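Local coordinates for protein transcriptional repressor (Vibrio fischeri, PDB 3KV1) that probably represses transcription as a SorC-family DNA-binding regulator, this fragment being its putative sugar-binding domain, at residues A[59-63]-A[84-88]; A[145-149]-A[217-222]. One frame throughout, in Å; residues are numbered along the deposited sequence.

Interaction 1: residues A[59-63]-A[84-88]; sequences VAVGQ and FVSAI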
# COMPACT_ATOMS: atom_id res chain seq x y z
N VAL A 59 -10.20 -2.76 -12.01
CA VAL A 59 -10.82 -1.43 -11.80
C VAL A 59 -9.74 -0.47 -11.28
O VAL A 59 -9.03 -0.80 -10.30
CB VAL A 59 -11.98 -1.50 -10.73
CG1 VAL A 59 -12.68 -0.15 -10.65
CG2 VAL A 59 -12.99 -2.65 -11.06
N ALA A 60 -9.56 0.68 -11.96
CA ALA A 60 -8.69 1.75 -11.47
C ALA A 60 -9.53 2.55 -10.50
O ALA A 60 -10.53 3.09 -10.92
CB ALA A 60 -8.27 2.66 -12.62
N VAL A 61 -9.06 2.70 -9.25
CA VAL A 61 -9.92 3.20 -8.18
C VAL A 61 -9.38 4.54 -7.65
O VAL A 61 -8.20 4.65 -7.32
CB VAL A 61 -9.97 2.17 -7.04
CG1 VAL A 61 -10.74 2.71 -5.81
CG2 VAL A 61 -10.61 0.82 -7.53
N GLY A 62 -10.24 5.57 -7.61
CA GLY A 62 -9.83 6.86 -7.05
C GLY A 62 -10.15 6.95 -5.56
O GLY A 62 -10.42 5.95 -4.91
N GLN A 63 -10.09 8.16 -5.00
CA GLN A 63 -10.15 8.25 -3.55
C GLN A 63 -11.43 8.95 -3.13
O GLN A 63 -12.19 9.43 -3.96
CB GLN A 63 -8.95 9.01 -3.00
CG GLN A 63 -8.80 10.43 -3.50
CD GLN A 63 -7.65 11.17 -2.82
OE1 GLN A 63 -6.70 10.58 -2.30
NE2 GLN A 63 -7.72 12.50 -2.87
N PHE A 84 -8.39 -4.75 -8.07
CA PHE A 84 -8.69 -3.35 -7.75
C PHE A 84 -7.36 -2.62 -7.57
O PHE A 84 -6.59 -2.95 -6.66
CB PHE A 84 -9.55 -3.29 -6.48
CG PHE A 84 -10.90 -3.92 -6.67
CD1 PHE A 84 -11.10 -5.26 -6.36
CD2 PHE A 84 -11.93 -3.20 -7.26
CE1 PHE A 84 -12.36 -5.84 -6.57
CE2 PHE A 84 -13.15 -3.77 -7.49
CZ PHE A 84 -13.36 -5.12 -7.14
N VAL A 85 -7.08 -1.66 -8.46
CA VAL A 85 -5.77 -1.03 -8.56
C VAL A 85 -5.87 0.44 -8.18
O VAL A 85 -6.71 1.17 -8.74
CB VAL A 85 -5.23 -1.09 -10.00
CG1 VAL A 85 -3.78 -0.60 -10.02
CG2 VAL A 85 -5.32 -2.54 -10.55
N SER A 86 -5.05 0.89 -7.23
CA SER A 86 -5.08 2.31 -6.84
C SER A 86 -4.66 3.20 -7.99
O SER A 86 -3.62 2.95 -8.62
CB SER A 86 -4.12 2.55 -5.68
OG SER A 86 -4.58 1.88 -4.53
N ALA A 87 -5.43 4.26 -8.24
CA ALA A 87 -5.13 5.19 -9.32
C ALA A 87 -4.49 6.46 -8.79
O ALA A 87 -4.23 7.38 -9.55
CB ALA A 87 -6.41 5.58 -10.10
N ILE A 88 -4.28 6.50 -7.49
CA ILE A 88 -3.72 7.68 -6.84
C ILE A 88 -3.00 7.15 -5.61
O ILE A 88 -3.36 6.09 -5.10
CB ILE A 88 -4.79 8.75 -6.52
CG1 ILE A 88 -4.15 9.94 -5.80
CG2 ILE A 88 -5.92 8.15 -5.63
CD1 ILE A 88 -5.09 11.19 -5.67
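Two neighbouring parallel strands, 59-61 and 84-86, run side by side here, their short axes 4.7 Å apart at closest approach and twisted by 36°. Strand 59-61 offers both donor and acceptor to its partner: Val85 N binds Val59 O (2.8 Å, almost straight), Val61 N binds Val85 O (2.9 Å), and beyond the last strand residue Ala87 N still reaches Val61 O (2.9 Å). On the face bearing Val59, Val61 and Phe84, the phenylalanine ring lies against both valines: Val59 CG2 approaches Phe84 CE2 obliquely at 3.7 Å, while Val61 CG2 meets the ring edge, 4.2 Å from Phe84 CD2. Helix 100-111 closes over this patch with Cys104 and Leu107. The other face is uneven, the small Ala60 forming a hollow beside the larger Val85; Ala87 CB lies 4.3 Å from Ala60 CB. Just after the strand, Gly62 has no side chain, and Ile88 occupies that gap, its CG2 4.4 Å from Gly62 CA; its tip lies against Gln63, Ile88 CD1 being 3.8 Å from Gln63 OE1. Gln63 NE2 hydrogen-bonds Tyr123 and a glycerol, probably from the crystallisation liquor. The pair begins and ends a beta-alpha-beta unit through helix 65-72, with strand 151-158 on the far side of strand 58-61 and helix 137-147 packed against Ala60 and Val85.

Interaction 2: residues A[145-149]-A[217-222]; sequences QARKA and DLRQIP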
# COMPACT_ATOMS: atom_id res chain seq x y z
N GLN A 145 -0.76 -0.67 -14.91
CA GLN A 145 -1.87 -1.58 -14.64
C GLN A 145 -3.20 -0.81 -14.53
O GLN A 145 -4.26 -1.26 -15.01
CB GLN A 145 -1.64 -2.42 -13.37
CG GLN A 145 -0.49 -3.43 -13.51
CD GLN A 145 -0.58 -4.23 -14.81
OE1 GLN A 145 0.33 -4.19 -15.65
NE2 GLN A 145 -1.69 -4.96 -14.98
N ALA A 146 -3.16 0.36 -13.93
CA ALA A 146 -4.41 1.09 -13.74
C ALA A 146 -4.86 1.62 -15.09
O ALA A 146 -6.04 1.66 -15.39
CB ALA A 146 -4.23 2.23 -12.71
N ARG A 147 -3.91 2.00 -15.95
CA ARG A 147 -4.21 2.63 -17.24
C ARG A 147 -4.88 1.60 -18.14
O ARG A 147 -5.71 1.94 -18.99
CB ARG A 147 -2.86 3.04 -17.86
CG ARG A 147 -2.86 3.99 -19.00
CD ARG A 147 -1.40 4.45 -19.25
NE ARG A 147 -0.94 5.37 -18.21
CZ ARG A 147 0.20 5.23 -17.53
NH1 ARG A 147 0.99 4.19 -17.76
NH2 ARG A 147 0.56 6.14 -16.62
N LYS A 148 -4.52 0.35 -17.92
CA LYS A 148 -4.99 -0.76 -18.73
C LYS A 148 -6.25 -1.41 -18.14
O LYS A 148 -6.65 -2.49 -18.56
CB LYS A 148 -3.85 -1.80 -18.87
CG LYS A 148 -4.19 -3.04 -19.68
CD LYS A 148 -3.10 -4.12 -19.63
CE LYS A 148 -3.58 -5.45 -20.26
NZ LYS A 148 -3.58 -5.42 -21.79
N ALA A 149 -6.89 -0.78 -17.14
CA ALA A 149 -8.08 -1.37 -16.54
C ALA A 149 -9.30 -1.24 -17.45
O ALA A 149 -9.44 -0.27 -18.19
CB ALA A 149 -8.38 -0.68 -15.18
N ASP A 217 -5.51 9.24 -19.43
CA ASP A 217 -5.64 7.83 -19.08
C ASP A 217 -7.11 7.48 -18.97
O ASP A 217 -7.55 6.45 -19.48
CB ASP A 217 -4.96 7.50 -17.76
CG ASP A 217 -3.48 7.82 -17.77
OD1 ASP A 217 -2.80 7.54 -18.78
OD2 ASP A 217 -3.00 8.36 -16.75
N LEU A 218 -7.89 8.33 -18.30
CA LEU A 218 -9.31 8.04 -18.16
C LEU A 218 -9.98 8.03 -19.54
O LEU A 218 -10.95 7.30 -19.76
CB LEU A 218 -10.03 9.09 -17.26
CG LEU A 218 -9.75 9.05 -15.76
CD1 LEU A 218 -10.53 10.19 -15.00
CD2 LEU A 218 -10.10 7.67 -15.15
N ARG A 219 -9.48 8.83 -20.47
CA ARG A 219 -10.14 8.91 -21.77
C ARG A 219 -10.07 7.55 -22.49
O ARG A 219 -10.95 7.22 -23.30
CB ARG A 219 -9.50 10.00 -22.64
CG ARG A 219 -10.32 10.41 -23.88
CD ARG A 219 -9.66 11.62 -24.62
NE ARG A 219 -9.52 12.78 -23.74
CZ ARG A 219 -10.54 13.49 -23.28
NH1 ARG A 219 -11.79 13.21 -23.68
NH2 ARG A 219 -10.33 14.51 -22.45
N GLN A 220 -9.02 6.78 -22.22
CA GLN A 220 -8.86 5.47 -22.86
C GLN A 220 -9.23 4.26 -21.98
O GLN A 220 -8.97 3.14 -22.36
CB GLN A 220 -7.45 5.28 -23.45
CG GLN A 220 -6.29 5.42 -22.45
CD GLN A 220 -6.04 4.16 -21.61
OE1 GLN A 220 -5.90 3.06 -22.16
NE2 GLN A 220 -5.92 4.33 -20.29
N ILE A 221 -9.84 4.49 -20.81
CA ILE A 221 -10.36 3.39 -20.01
C ILE A 221 -11.80 3.14 -20.51
O ILE A 221 -12.58 4.07 -20.61
CB ILE A 221 -10.30 3.72 -18.48
CG1 ILE A 221 -8.84 3.61 -18.00
CG2 ILE A 221 -11.24 2.80 -17.67
CD1 ILE A 221 -8.67 3.92 -16.52
N PRO A 222 -12.13 1.88 -20.83
CA PRO A 222 -13.45 1.64 -21.48
C PRO A 222 -14.66 2.04 -20.65
O PRO A 222 -15.67 2.43 -21.22
CB PRO A 222 -13.46 0.12 -21.68
CG PRO A 222 -12.01 -0.27 -21.76
CD PRO A 222 -11.27 0.68 -20.85
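A salt bridge and an amide hydrogen bond tie the last turn of helix 137-147 to helix 215-219 and the chain that follows. Arg147 NE donates to Asp217 OD1 at 2.9 Å, the carboxylate oxygen lying near the guanidinium plane; the second oxygen, Asp217 OD2, accepts from Glu214 N. Gln220 NE2 donates to Arg147 O (2.7 Å) and also to Asp217 O (2.8 Å), so one side-chain amide links the backbone carbonyls of Arg147 and Asp217. Further in, Ile221 slides beneath the chain leaving helix 137-147: its CD1 lies 3.6 Å from Ala146 O and its CG2 3.6 Å from Ala149 O. Pro222 CD, 3.4 Å from Ala149 O, extends the contact toward solvent. Ala146 and Ile221 both rest on Ala60 of strand 58-61, and Ile221 also touches Ala152. Each helix then leads into a parallel strand, 151-158 or 223-227, so the contact joins adjacent helix-to-strand connections on one side of an alpha/beta sheet, as expected of a Rossmann-like domain.

How the interactions relate
The two contacts form successive layers of one alpha/beta domain, their centres about 10 Å apart. Interaction 1 supplies part of the sheet, and interaction 2 sits against the face bearing Ala60 and Val85. Ala60 is the main shared point: its CB is 3.7 Å from Ala146 O and 4.1 Å from Ile221 CD1, and its N is 3.7 Å from Ala149 CB. Beside it, Val85 CG1 packs 3.9 Å from Ala146 CB. The small side chains of Ala60, Ala146 and Ala149 are consistent with this close approach. The glycerol bound by Gln63 belongs to the 59-63/84-88 contact, just past its strand ends; whether it marks a sugar-binding pocket remains open.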